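Local atomic coordinates of scyllo-inosose 3-dehydrogenase (Thermotoga maritima, PDB entry 3IP1), a protein that catalyses the NAD(+)-dependent oxidation of scyllo-inosose to 3-dehydro-scyllo-inosose, probably as a step in myo-inositol breakdown. Residues E128-C136 and P144-F155; P196-I205 and I225-L233. One frame throughout, in Å; residues are numbered along the deposited sequence.

Contact 1 (E128-C136 and P144-F155). With CD (cadmium ion), chain E.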
ATOM      1  N   GLU A 128      26.098  -5.975   5.754  1.00 26.73           N
ATOM      2  CA  GLU A 128      25.448  -6.259   4.493  1.00 27.47           C
ATOM      3  C   GLU A 128      26.505  -6.647   3.450  1.00 27.40           C
ATOM      4  O   GLU A 128      27.661  -6.218   3.530  1.00 28.49           O
ATOM      5  CB  GLU A 128      24.630  -5.042   4.024  1.00 27.06           C
ATOM      6  CG  GLU A 128      23.679  -4.509   5.091  1.00 29.04           C
ATOM      7  CD  GLU A 128      22.944  -3.247   4.681  1.00 29.19           C
ATOM      8  OE1 GLU A 128      22.841  -2.942   3.481  1.00 31.94           O
ATOM      9  OE2 GLU A 128      22.454  -2.543   5.571  1.00 31.65           O
ATOM     10  N   GLU A 129      26.092  -7.450   2.486  1.00 26.80           N
ATOM     11  CA  GLU A 129      26.941  -7.867   1.374  1.00 26.88           C
ATOM     12  C   GLU A 129      26.788  -6.950   0.127  1.00 27.27           C
ATOM     13  O   GLU A 129      27.738  -6.816  -0.667  1.00 26.91           O
ATOM     14  CB  GLU A 129      26.649  -9.351   1.069  1.00 26.46           C
ATOM     15  CG  GLU A 129      27.302  -9.946  -0.169  1.00 25.78           C
ATOM     16  CD  GLU A 129      26.546  -9.637  -1.467  1.00 25.64           C
ATOM     17  OE1 GLU A 129      25.381  -9.211  -1.433  1.00 23.30           O
ATOM     18  OE2 GLU A 129      27.134  -9.830  -2.538  1.00 26.15           O
HETATM   19  N   MSE A 130      25.616  -6.332  -0.036  1.00 27.46           N
HETATM   20  CA  MSE A 130      25.366  -5.419  -1.153  1.00 29.02           C
HETATM   21  C   MSE A 130      25.937  -4.062  -0.786  1.00 28.63           C
HETATM   22  O   MSE A 130      25.389  -3.375   0.060  1.00 29.46           O
HETATM   23  CB  MSE A 130      23.866  -5.266  -1.440  1.00 29.58           C
HETATM   24  CG  MSE A 130      23.071  -6.565  -1.688  1.00 34.90           C
HETATM   25 SE   MSE A 130      23.473  -7.417  -3.415  1.00 45.19          SE
HETATM   26  CE  MSE A 130      22.264  -6.333  -4.522  1.00 42.29           C
ATOM     27  N   LEU A 131      27.044  -3.680  -1.405  1.00 28.42           N
ATOM     28  CA  LEU A 131      27.689  -2.424  -1.068  1.00 27.61           C
ATOM     29  C   LEU A 131      27.153  -1.306  -1.977  1.00 27.78           C
ATOM     30  O   LEU A 131      27.780  -0.930  -2.969  1.00 27.01           O
ATOM     31  CB  LEU A 131      29.223  -2.568  -1.085  1.00 27.53           C
ATOM     32  CG  LEU A 131      29.763  -3.887  -0.481  1.00 28.27           C
ATOM     33  CD1 LEU A 131      31.257  -4.044  -0.724  1.00 26.47           C
ATOM     34  CD2 LEU A 131      29.406  -4.086   1.030  1.00 27.88           C
ATOM     35  N   TRP A 132      25.953  -0.822  -1.635  1.00 27.66           N
ATOM     36  CA  TRP A 132      25.260   0.259  -2.357  1.00 27.66           C
ATOM     37  C   TRP A 132      25.973   1.611  -2.193  1.00 28.18           C
ATOM     38  O   TRP A 132      26.611   1.872  -1.167  1.00 28.07           O
ATOM     39  CB  TRP A 132      23.803   0.370  -1.880  1.00 27.52           C
ATOM     40  CG  TRP A 132      23.643   0.205  -0.383  1.00 27.45           C
ATOM     41  CD1 TRP A 132      23.402  -0.956   0.281  1.00 27.25           C
ATOM     42  CD2 TRP A 132      23.725   1.233   0.619  1.00 27.93           C
ATOM     43  NE1 TRP A 132      23.324  -0.723   1.642  1.00 28.38           N
ATOM     44  CE2 TRP A 132      23.517   0.612   1.874  1.00 27.60           C
ATOM     45  CE3 TRP A 132      23.938   2.620   0.580  1.00 29.32           C
ATOM     46  CZ2 TRP A 132      23.536   1.319   3.075  1.00 28.62           C
ATOM     47  CZ3 TRP A 132      23.934   3.331   1.789  1.00 29.59           C
ATOM     48  CH2 TRP A 132      23.736   2.675   3.009  1.00 28.96           C
ATOM     49  N   CYS A 133      25.892   2.457  -3.216  1.00 29.11           N
ATOM     50  CA  CYS A 133      26.670   3.711  -3.234  1.00 29.45           C
ATOM     51  C   CYS A 133      26.031   4.785  -2.351  1.00 30.33           C
ATOM     52  O   CYS A 133      26.732   5.559  -1.710  1.00 31.44           O
ATOM     53  CB  CYS A 133      26.908   4.213  -4.673  1.00 29.39           C
ATOM     54  SG  CYS A 133      25.483   4.997  -5.552  1.00 30.00           S
ATOM     55  N   GLY A 134      24.704   4.826  -2.292  1.00 30.70           N
ATOM     56  CA  GLY A 134      24.032   5.823  -1.488  1.00 31.40           C
ATOM     57  C   GLY A 134      23.639   7.071  -2.250  1.00 31.89           C
ATOM     58  O   GLY A 134      22.898   7.879  -1.723  1.00 33.26           O
ATOM     59  N   HIS A 135      24.096   7.220  -3.492  1.00 31.85           N
ATOM     60  CA  HIS A 135      23.885   8.471  -4.242  1.00 31.77           C
ATOM     61  C   HIS A 135      23.174   8.341  -5.600  1.00 31.22           C
ATOM     62  O   HIS A 135      22.701   9.354  -6.161  1.00 31.11           O
ATOM     63  CB  HIS A 135      25.207   9.271  -4.404  1.00 32.13           C
ATOM     64  CG  HIS A 135      26.310   8.525  -5.094  1.00 33.69           C
ATOM     65  ND1 HIS A 135      26.371   8.373  -6.467  1.00 34.83           N
ATOM     66  CD2 HIS A 135      27.424   7.929  -4.602  1.00 35.30           C
ATOM     67  CE1 HIS A 135      27.451   7.684  -6.788  1.00 35.89           C
ATOM     68  NE2 HIS A 135      28.112   7.407  -5.676  1.00 37.05           N
ATOM     69  N   CYS A 136      23.104   7.125  -6.146  1.00 29.74           N
ATOM     70  CA  CYS A 136      22.454   6.952  -7.449  1.00 28.70           C
ATOM     71  C   CYS A 136      20.932   7.114  -7.316  1.00 28.05           C
ATOM     72  O   CYS A 136      20.404   7.187  -6.206  1.00 27.28           O
ATOM     73  CB  CYS A 136      22.822   5.622  -8.099  1.00 28.15           C
ATOM     74  SG  CYS A 136      22.016   4.220  -7.311  1.00 28.27           S
ATOM     75  N   PRO A 144      18.199   0.341  -2.444  1.00 25.92           N
ATOM     76  CA  PRO A 144      19.653   0.078  -2.553  1.00 25.37           C
ATOM     77  C   PRO A 144      20.029  -1.305  -3.123  1.00 25.28           C
ATOM     78  O   PRO A 144      21.163  -1.493  -3.582  1.00 25.88           O
ATOM     79  CB  PRO A 144      20.138   0.189  -1.100  1.00 25.70           C
ATOM     80  CG  PRO A 144      18.939  -0.219  -0.282  1.00 25.09           C
ATOM     81  CD  PRO A 144      17.735   0.275  -1.039  1.00 25.75           C
ATOM     82  N   ASN A 145      19.110  -2.268  -3.088  1.00 24.92           N
ATOM     83  CA  ASN A 145      19.335  -3.547  -3.771  1.00 24.86           C
ATOM     84  C   ASN A 145      19.371  -3.425  -5.295  1.00 24.17           C
ATOM     85  O   ASN A 145      19.619  -4.393  -5.982  1.00 24.96           O
ATOM     86  CB  ASN A 145      18.286  -4.572  -3.369  1.00 25.19           C
ATOM     87  CG  ASN A 145      18.358  -4.912  -1.924  1.00 25.80           C
ATOM     88  OD1 ASN A 145      19.375  -5.399  -1.455  1.00 26.13           O
ATOM     89  ND2 ASN A 145      17.292  -4.618  -1.189  1.00 25.08           N
ATOM     90  N   HIS A 146      19.153  -2.223  -5.807  1.00 23.76           N
ATOM     91  CA  HIS A 146      19.135  -1.981  -7.245  1.00 23.77           C
ATOM     92  C   HIS A 146      20.051  -0.811  -7.628  1.00 24.16           C
ATOM     93  O   HIS A 146      19.934  -0.242  -8.720  1.00 23.83           O
ATOM     94  CB  HIS A 146      17.688  -1.807  -7.685  1.00 23.37           C
ATOM     95  CG  HIS A 146      16.869  -3.009  -7.368  1.00 22.20           C
ATOM     96  ND1 HIS A 146      16.819  -4.100  -8.207  1.00 21.17           N
ATOM     97  CD2 HIS A 146      16.194  -3.363  -6.245  1.00 22.98           C
ATOM     98  CE1 HIS A 146      16.090  -5.053  -7.644  1.00 22.80           C
ATOM     99  NE2 HIS A 146      15.710  -4.635  -6.449  1.00 22.28           N
ATOM    100  N   CYS A 147      20.959  -0.506  -6.693  1.00 24.18           N
ATOM    101  CA  CYS A 147      22.076   0.446  -6.830  1.00 25.14           C
ATOM    102  C   CYS A 147      22.747   0.386  -8.200  1.00 25.51           C
ATOM    103  O   CYS A 147      23.086  -0.697  -8.672  1.00 26.34           O
ATOM    104  CB  CYS A 147      23.131   0.127  -5.760  1.00 24.29           C
ATOM    105  SG  CYS A 147      24.610   1.177  -5.846  1.00 26.46           S
ATOM    106  N   GLU A 148      22.959   1.531  -8.834  1.00 26.10           N
ATOM    107  CA  GLU A 148      23.625   1.557 -10.141  1.00 26.97           C
ATOM    108  C   GLU A 148      25.171   1.448 -10.057  1.00 27.88           C
ATOM    109  O   GLU A 148      25.839   1.258 -11.060  1.00 27.56           O
ATOM    110  CB  GLU A 148      23.210   2.811 -10.929  1.00 26.93           C
ATOM    111  CG  GLU A 148      21.748   2.770 -11.421  1.00 29.02           C
ATOM    112  CD  GLU A 148      21.363   3.976 -12.274  1.00 31.17           C
ATOM    113  OE1 GLU A 148      22.079   5.000 -12.243  1.00 33.68           O
ATOM    114  OE2 GLU A 148      20.330   3.916 -12.964  1.00 32.74           O
ATOM    115  N   ASN A 149      25.736   1.576  -8.865  1.00 28.51           N
ATOM    116  CA  ASN A 149      27.184   1.528  -8.716  1.00 29.64           C
ATOM    117  C   ASN A 149      27.571   0.518  -7.645  1.00 30.45           C
ATOM    118  O   ASN A 149      28.382   0.803  -6.781  1.00 31.82           O
ATOM    119  CB  ASN A 149      27.705   2.930  -8.393  1.00 29.12           C
ATOM    120  CG  ASN A 149      27.337   3.923  -9.461  1.00 29.81           C
ATOM    121  OD1 ASN A 149      27.580   3.679 -10.654  1.00 30.39           O
ATOM    122  ND2 ASN A 149      26.693   5.025  -9.066  1.00 28.01           N
ATOM    123  N   LEU A 150      26.968  -0.662  -7.723  1.00 30.79           N
ATOM    124  CA  LEU A 150      27.079  -1.700  -6.720  1.00 31.16           C
ATOM    125  C   LEU A 150      28.445  -2.415  -6.724  1.00 31.07           C
ATOM    126  O   LEU A 150      28.980  -2.720  -7.788  1.00 31.34           O
ATOM    127  CB  LEU A 150      25.964  -2.721  -6.975  1.00 31.11           C
ATOM    128  CG  LEU A 150      25.745  -3.956  -6.082  1.00 33.37           C
ATOM    129  CD1 LEU A 150      25.145  -3.639  -4.677  1.00 33.75           C
ATOM    130  CD2 LEU A 150      24.829  -4.948  -6.829  1.00 33.50           C
ATOM    131  N   ASN A 151      28.993  -2.675  -5.533  1.00 30.34           N
ATOM    132  CA  ASN A 151      30.046  -3.673  -5.337  1.00 29.31           C
ATOM    133  C   ASN A 151      29.512  -4.746  -4.406  1.00 28.89           C
ATOM    134  O   ASN A 151      28.454  -4.569  -3.786  1.00 28.57           O
ATOM    135  CB  ASN A 151      31.300  -3.034  -4.732  1.00 29.58           C
ATOM    136  CG  ASN A 151      32.001  -2.125  -5.707  1.00 30.07           C
ATOM    137  OD1 ASN A 151      32.701  -2.598  -6.590  1.00 30.21           O
ATOM    138  ND2 ASN A 151      31.791  -0.813  -5.578  1.00 29.76           N
ATOM    139  N   GLU A 152      30.236  -5.855  -4.289  1.00 28.15           N
ATOM    140  CA  GLU A 152      29.749  -6.979  -3.518  1.00 27.93           C
ATOM    141  C   GLU A 152      30.842  -7.634  -2.699  1.00 27.97           C
ATOM    142  O   GLU A 152      31.864  -8.108  -3.228  1.00 27.25           O
ATOM    143  CB  GLU A 152      29.034  -8.002  -4.414  1.00 28.25           C
ATOM    144  CG  GLU A 152      27.572  -7.645  -4.661  1.00 30.79           C
ATOM    145  CD  GLU A 152      26.842  -8.651  -5.495  1.00 33.54           C
ATOM    146  OE1 GLU A 152      26.182  -9.549  -4.928  1.00 32.70           O
ATOM    147  OE2 GLU A 152      26.931  -8.555  -6.736  1.00 36.67           O
ATOM    148  N   LEU A 153      30.607  -7.636  -1.394  1.00 27.23           N
ATOM    149  CA  LEU A 153      31.509  -8.213  -0.427  1.00 27.35           C
ATOM    150  C   LEU A 153      31.661  -9.714  -0.679  1.00 27.37           C
ATOM    151  O   LEU A 153      30.670 -10.432  -0.735  1.00 27.32           O
ATOM    152  CB  LEU A 153      30.943  -7.988   0.976  1.00 26.90           C
ATOM    153  CG  LEU A 153      31.902  -8.313   2.107  1.00 27.74           C
ATOM    154  CD1 LEU A 153      32.936  -7.192   2.245  1.00 25.96           C
ATOM    155  CD2 LEU A 153      31.096  -8.508   3.372  1.00 27.84           C
ATOM    156  N   GLY A 154      32.904 -10.176  -0.804  1.00 27.64           N
ATOM    157  CA  GLY A 154      33.173 -11.588  -1.091  1.00 27.20           C
ATOM    158  C   GLY A 154      32.933 -12.003  -2.531  1.00 27.63           C
ATOM    159  O   GLY A 154      32.895 -13.197  -2.827  1.00 28.13           O
ATOM    160  N   PHE A 155      32.785 -11.024  -3.424  1.00 27.53           N
ATOM    161  CA  PHE A 155      32.632 -11.252  -4.865  1.00 27.62           C
ATOM    162  C   PHE A 155      33.643 -10.446  -5.678  1.00 27.94           C
ATOM    163  O   PHE A 155      34.360 -10.998  -6.534  1.00 28.09           O
ATOM    164  CB  PHE A 155      31.207 -10.933  -5.318  1.00 27.49           C
ATOM    165  CG  PHE A 155      30.185 -11.937  -4.824  1.00 28.09           C
ATOM    166  CD1 PHE A 155      29.650 -11.834  -3.541  1.00 26.15           C
ATOM    167  CD2 PHE A 155      29.796 -13.002  -5.629  1.00 27.91           C
ATOM    168  CE1 PHE A 155      28.719 -12.783  -3.068  1.00 27.82           C
ATOM    169  CE2 PHE A 155      28.855 -13.947  -5.182  1.00 27.00           C
ATOM    170  CZ  PHE A 155      28.318 -13.822  -3.888  1.00 26.55           C
TER
HETATM  171 CD    CD E 500      23.543   3.394  -5.536  1.00 31.11          CD
HETATM  172  O   HOH W   1      29.885   0.182  -3.705  1.00 44.62           O
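The four-cysteine structural metal site of the zinc-containing alcohol dehydrogenases, here holding cadmium, draws together C133, C136 and C147, with C139 as the fourth ligand; each of the three SG atoms lies 2.5 Å from the ion. Backbone N-H groups grip the sulfurs as well: C133 N donates to C147 SG at 3.2 Å, and E148 N meets C136 SG almost straight (175°), bonds that would offset part of the thiolate charge. The C147 sulfur swings anti to its own N (chi1 178°), which carries it across to C133. P144 CB rests over the five-membered ring of W132, 3.9 Å from its centroid, a CH-pi contact, while NE1, in the ring plane, donates a hydrogen bond to E128 OE1; W173 binds the other carboxylate oxygen. Beyond the metal the segments run on as a short antiparallel pair, where L131 N reaches N151 O at 2.9 Å. Farther along, the carboxylates of E129 and E152 meet with planes 74° apart, OE2 of E129 lying 2.6 Å from OE1 of E152. The N149 amide and the backbone O of H135 hydrogen-bond N116 and R113 of the second subunit, W132 touches C139 in helix 137-140, and F155 packs on helix 69-75.

Contact 2 (P196-I205 and I225-L233); sequences PTSVAYNAVI and IGLAAVAIL
I232 drives its CD1 methyl against the backbone of helix 196-205, 3.5 Å from T197 O and equally near Y201 N, as a knob in the hole formed by A200, Y201, V204 and I205. The second helix is the one that follows the glycine-rich turn of the Rossmann fold, G226 fitting the last glycine of a GxGxxG pattern; it crosses its partner at -63°, the axes 8.0 Å apart at their closest. So near an approach rests on small residues: A200 CB, itself a knob among I225, A228, A229 and I232, comes within 3.5 Å of A228 CB and 3.4 Å of I225 O. At I225, whose position is assigned to NAD(+) binding by similarity, CG1 lies beside the residue's own N (chi1 -68°) and the chain is extended beyond it; CD1 crosses V199 obliquely, 3.7 Å from V199 CG1, while the CG2 branch reaches A200 CB. An alanine at I225 would lose both branches and is likely to leave V199 CG1 without its partner and open a gap beside A200. Strand 285-288 lies against V204 and A229, and the Y201 hydroxyl bonds P213 O of the fourth subunit. Toward the C-terminal ends of both segments, V204 and L233 reach toward each other tip to tip, V204 CG1 lying 3.8 Å from L233 CD1.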
ATOM      1  N   PRO A 196      21.660 -14.141   5.040  1.00 23.60           N
ATOM      2  CA  PRO A 196      20.700 -15.005   4.315  1.00 23.31           C
ATOM      3  C   PRO A 196      19.259 -14.900   4.858  1.00 23.61           C
ATOM      4  O   PRO A 196      18.294 -15.093   4.103  1.00 24.19           O
ATOM      5  CB  PRO A 196      21.255 -16.424   4.530  1.00 22.98           C
ATOM      6  CG  PRO A 196      22.168 -16.319   5.739  1.00 22.79           C
ATOM      7  CD  PRO A 196      22.758 -14.927   5.650  1.00 23.58           C
ATOM      8  N   THR A 197      19.104 -14.611   6.148  1.00 23.44           N
ATOM      9  CA  THR A 197      17.762 -14.505   6.725  1.00 23.60           C
ATOM     10  C   THR A 197      17.079 -13.258   6.159  1.00 23.19           C
ATOM     11  O   THR A 197      15.863 -13.263   5.909  1.00 23.04           O
ATOM     12  CB  THR A 197      17.788 -14.491   8.293  1.00 24.15           C
ATOM     13  OG1 THR A 197      18.422 -15.697   8.775  1.00 24.74           O
ATOM     14  CG2 THR A 197      16.353 -14.396   8.884  1.00 23.43           C
ATOM     15  N   SER A 198      17.887 -12.217   5.914  1.00 22.15           N
ATOM     16  CA  SER A 198      17.405 -10.944   5.362  1.00 21.34           C
ATOM     17  C   SER A 198      17.061 -11.039   3.890  1.00 21.42           C
ATOM     18  O   SER A 198      16.201 -10.299   3.409  1.00 21.41           O
ATOM     19  CB  SER A 198      18.448  -9.833   5.589  1.00 21.61           C
ATOM     20  OG  SER A 198      18.607  -9.581   6.981  1.00 19.92           O
ATOM     21  N   VAL A 199      17.742 -11.928   3.165  1.00 21.18           N
ATOM     22  CA  VAL A 199      17.352 -12.238   1.791  1.00 20.93           C
ATOM     23  C   VAL A 199      15.911 -12.782   1.776  1.00 21.63           C
ATOM     24  O   VAL A 199      15.079 -12.309   0.997  1.00 21.88           O
ATOM     25  CB  VAL A 199      18.325 -13.259   1.128  1.00 21.32           C
ATOM     26  CG1 VAL A 199      17.738 -13.813  -0.176  1.00 18.64           C
ATOM     27  CG2 VAL A 199      19.719 -12.620   0.874  1.00 19.80           C
ATOM     28  N   ALA A 200      15.638 -13.784   2.613  1.00 21.18           N
ATOM     29  CA  ALA A 200      14.298 -14.345   2.776  1.00 22.26           C
ATOM     30  C   ALA A 200      13.313 -13.269   3.237  1.00 22.12           C
ATOM     31  O   ALA A 200      12.203 -13.154   2.713  1.00 22.46           O
ATOM     32  CB  ALA A 200      14.323 -15.491   3.795  1.00 21.64           C
ATOM     33  N   TYR A 201      13.734 -12.477   4.214  1.00 21.80           N
ATOM     34  CA  TYR A 201      12.868 -11.433   4.757  1.00 21.99           C
ATOM     35  C   TYR A 201      12.473 -10.430   3.674  1.00 21.87           C
ATOM     36  O   TYR A 201      11.303 -10.111   3.544  1.00 21.25           O
ATOM     37  CB  TYR A 201      13.550 -10.734   5.937  1.00 21.28           C
ATOM     38  CG  TYR A 201      12.653  -9.846   6.779  1.00 22.39           C
ATOM     39  CD1 TYR A 201      12.230  -8.598   6.309  1.00 23.23           C
ATOM     40  CD2 TYR A 201      12.269 -10.232   8.077  1.00 22.63           C
ATOM     41  CE1 TYR A 201      11.415  -7.759   7.096  1.00 22.54           C
ATOM     42  CE2 TYR A 201      11.480  -9.408   8.871  1.00 22.37           C
ATOM     43  CZ  TYR A 201      11.047  -8.170   8.370  1.00 23.44           C
ATOM     44  OH  TYR A 201      10.256  -7.343   9.139  1.00 22.33           O
ATOM     45  N   ASN A 202      13.454  -9.951   2.910  1.00 22.21           N
ATOM     46  CA  ASN A 202      13.202  -9.028   1.798  1.00 23.45           C
ATOM     47  C   ASN A 202      12.239  -9.659   0.788  1.00 23.76           C
ATOM     48  O   ASN A 202      11.338  -9.005   0.267  1.00 23.86           O
ATOM     49  CB  ASN A 202      14.521  -8.659   1.106  1.00 23.45           C
ATOM     50  CG  ASN A 202      14.343  -7.627  -0.017  1.00 25.74           C
ATOM     51  OD1 ASN A 202      13.978  -6.477   0.227  1.00 27.18           O
ATOM     52  ND2 ASN A 202      14.645  -8.032  -1.254  1.00 26.26           N
ATOM     53  N   ALA A 203      12.418 -10.949   0.540  1.00 23.48           N
ATOM     54  CA  ALA A 203      11.605 -11.638  -0.426  1.00 23.56           C
ATOM     55  C   ALA A 203      10.158 -11.775   0.024  1.00 23.39           C
ATOM     56  O   ALA A 203       9.261 -11.532  -0.767  1.00 23.49           O
ATOM     57  CB  ALA A 203      12.217 -12.998  -0.761  1.00 24.14           C
ATOM     58  N   VAL A 204       9.919 -12.132   1.284  1.00 23.00           N
ATOM     59  CA  VAL A 204       8.534 -12.402   1.719  1.00 23.82           C
ATOM     60  C   VAL A 204       7.755 -11.236   2.367  1.00 23.91           C
ATOM     61  O   VAL A 204       6.514 -11.181   2.256  1.00 24.20           O
ATOM     62  CB  VAL A 204       8.401 -13.677   2.606  1.00 23.11           C
ATOM     63  CG1 VAL A 204       8.899 -14.897   1.844  1.00 24.17           C
ATOM     64  CG2 VAL A 204       9.135 -13.537   3.931  1.00 23.81           C
ATOM     65  N   ILE A 205       8.478 -10.334   3.036  1.00 23.21           N
ATOM     66  CA  ILE A 205       7.863  -9.216   3.761  1.00 22.62           C
ATOM     67  C   ILE A 205       7.869  -7.970   2.885  1.00 22.99           C
ATOM     68  O   ILE A 205       6.812  -7.376   2.652  1.00 22.96           O
ATOM     69  CB  ILE A 205       8.596  -8.921   5.116  1.00 22.07           C
ATOM     70  CG1 ILE A 205       8.582 -10.140   6.042  1.00 20.70           C
ATOM     71  CG2 ILE A 205       7.996  -7.675   5.829  1.00 22.26           C
ATOM     72  CD1 ILE A 205       7.235 -10.784   6.249  1.00 21.05           C
ATOM     73  N   ILE A 225      17.628 -20.101   2.524  1.00 27.69           N
ATOM     74  CA  ILE A 225      16.622 -19.073   2.241  1.00 28.38           C
ATOM     75  C   ILE A 225      15.190 -19.541   2.500  1.00 27.56           C
ATOM     76  O   ILE A 225      14.436 -18.876   3.222  1.00 26.91           O
ATOM     77  CB  ILE A 225      16.771 -18.443   0.842  1.00 28.61           C
ATOM     78  CG1 ILE A 225      18.063 -17.613   0.798  1.00 29.99           C
ATOM     79  CG2 ILE A 225      15.529 -17.565   0.520  1.00 29.11           C
ATOM     80  CD1 ILE A 225      18.576 -17.375  -0.622  1.00 31.27           C
ATOM     81  N   GLY A 226      14.825 -20.692   1.944  1.00 27.60           N
ATOM     82  CA  GLY A 226      13.509 -21.299   2.237  1.00 26.89           C
ATOM     83  C   GLY A 226      13.296 -21.560   3.729  1.00 26.66           C
ATOM     84  O   GLY A 226      12.214 -21.343   4.254  1.00 26.70           O
ATOM     85  N   LEU A 227      14.342 -22.002   4.421  1.00 26.11           N
ATOM     86  CA  LEU A 227      14.256 -22.245   5.857  1.00 25.74           C
ATOM     87  C   LEU A 227      14.041 -20.966   6.692  1.00 25.33           C
ATOM     88  O   LEU A 227      13.306 -20.988   7.666  1.00 24.96           O
ATOM     89  CB  LEU A 227      15.493 -23.010   6.338  1.00 25.83           C
ATOM     90  CG  LEU A 227      15.555 -24.479   5.893  1.00 27.36           C
ATOM     91  CD1 LEU A 227      16.814 -25.194   6.432  1.00 28.32           C
ATOM     92  CD2 LEU A 227      14.286 -25.234   6.302  1.00 26.45           C
ATOM     93  N   ALA A 228      14.695 -19.869   6.311  1.00 24.62           N
ATOM     94  CA  ALA A 228      14.488 -18.577   6.957  1.00 24.57           C
ATOM     95  C   ALA A 228      13.064 -18.115   6.729  1.00 24.96           C
ATOM     96  O   ALA A 228      12.397 -17.664   7.674  1.00 25.76           O
ATOM     97  CB  ALA A 228      15.477 -17.542   6.427  1.00 23.82           C
ATOM     98  N   ALA A 229      12.573 -18.273   5.496  1.00 24.61           N
ATOM     99  CA  ALA A 229      11.189 -17.908   5.195  1.00 24.68           C
ATOM    100  C   ALA A 229      10.173 -18.662   6.069  1.00 25.28           C
ATOM    101  O   ALA A 229       9.179 -18.077   6.490  1.00 25.09           O
ATOM    102  CB  ALA A 229      10.877 -18.072   3.711  1.00 23.38           C
ATOM    103  N   VAL A 230      10.430 -19.940   6.364  1.00 25.27           N
ATOM    104  CA  VAL A 230       9.535 -20.718   7.233  1.00 25.19           C
ATOM    105  C   VAL A 230       9.431 -20.050   8.582  1.00 25.35           C
ATOM    106  O   VAL A 230       8.319 -19.790   9.074  1.00 26.25           O
ATOM    107  CB  VAL A 230      10.010 -22.185   7.428  1.00 25.31           C
ATOM    108  CG1 VAL A 230       9.229 -22.867   8.558  1.00 24.61           C
ATOM    109  CG2 VAL A 230       9.820 -22.960   6.143  1.00 25.87           C
ATOM    110  N   ALA A 231      10.596 -19.781   9.163  1.00 24.87           N
ATOM    111  CA  ALA A 231      10.713 -19.110  10.450  1.00 25.31           C
ATOM    112  C   ALA A 231      10.039 -17.740  10.431  1.00 25.33           C
ATOM    113  O   ALA A 231       9.245 -17.422  11.322  1.00 25.99           O
ATOM    114  CB  ALA A 231      12.195 -18.980  10.843  1.00 24.08           C
ATOM    115  N   ILE A 232      10.358 -16.929   9.420  1.00 25.12           N
ATOM    116  CA  ILE A 232       9.848 -15.558   9.365  1.00 24.99           C
ATOM    117  C   ILE A 232       8.323 -15.536   9.276  1.00 25.45           C
ATOM    118  O   ILE A 232       7.655 -14.771   9.987  1.00 25.85           O
ATOM    119  CB  ILE A 232      10.436 -14.766   8.175  1.00 24.18           C
ATOM    120  CG1 ILE A 232      11.928 -14.440   8.426  1.00 23.73           C
ATOM    121  CG2 ILE A 232       9.646 -13.485   7.966  1.00 24.60           C
ATOM    122  CD1 ILE A 232      12.741 -14.228   7.090  1.00 22.74           C
ATOM    123  N   LEU A 233       7.791 -16.378   8.397  1.00 25.64           N
ATOM    124  CA  LEU A 233       6.372 -16.391   8.101  1.00 26.03           C
ATOM    125  C   LEU A 233       5.545 -17.032   9.211  1.00 26.33           C
ATOM    126  O   LEU A 233       4.408 -16.628   9.425  1.00 26.29           O
ATOM    127  CB  LEU A 233       6.125 -17.046   6.745  1.00 26.02           C
ATOM    128  CG  LEU A 233       6.597 -16.131   5.601  1.00 26.87           C
ATOM    129  CD1 LEU A 233       6.627 -16.865   4.229  1.00 26.38           C
ATOM    130  CD2 LEU A 233       5.727 -14.849   5.549  1.00 25.91           C
TER

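Contact 1 belongs to the GroES-like catalytic domain and is only partly buried, within reach of two other subunits; contact 2 lies deeper, about 9 Å from the centre of the chain to its own centre, against about 15 Å. Their chemistry follows: loops and two short strands around a metal are held by metal-sulfur bonds and backbone N-H groups, with two carboxylates brought close, whereas two helices beside the parallel sheet meet through aliphatic side chains packed on each other and on backbone. The centres are about 20 Å apart, yet N145 packs on N202. Both also border the other metal site: F155 lies beside H97 and E129 touches E195, while P196 directly follows E195 and lies near E98.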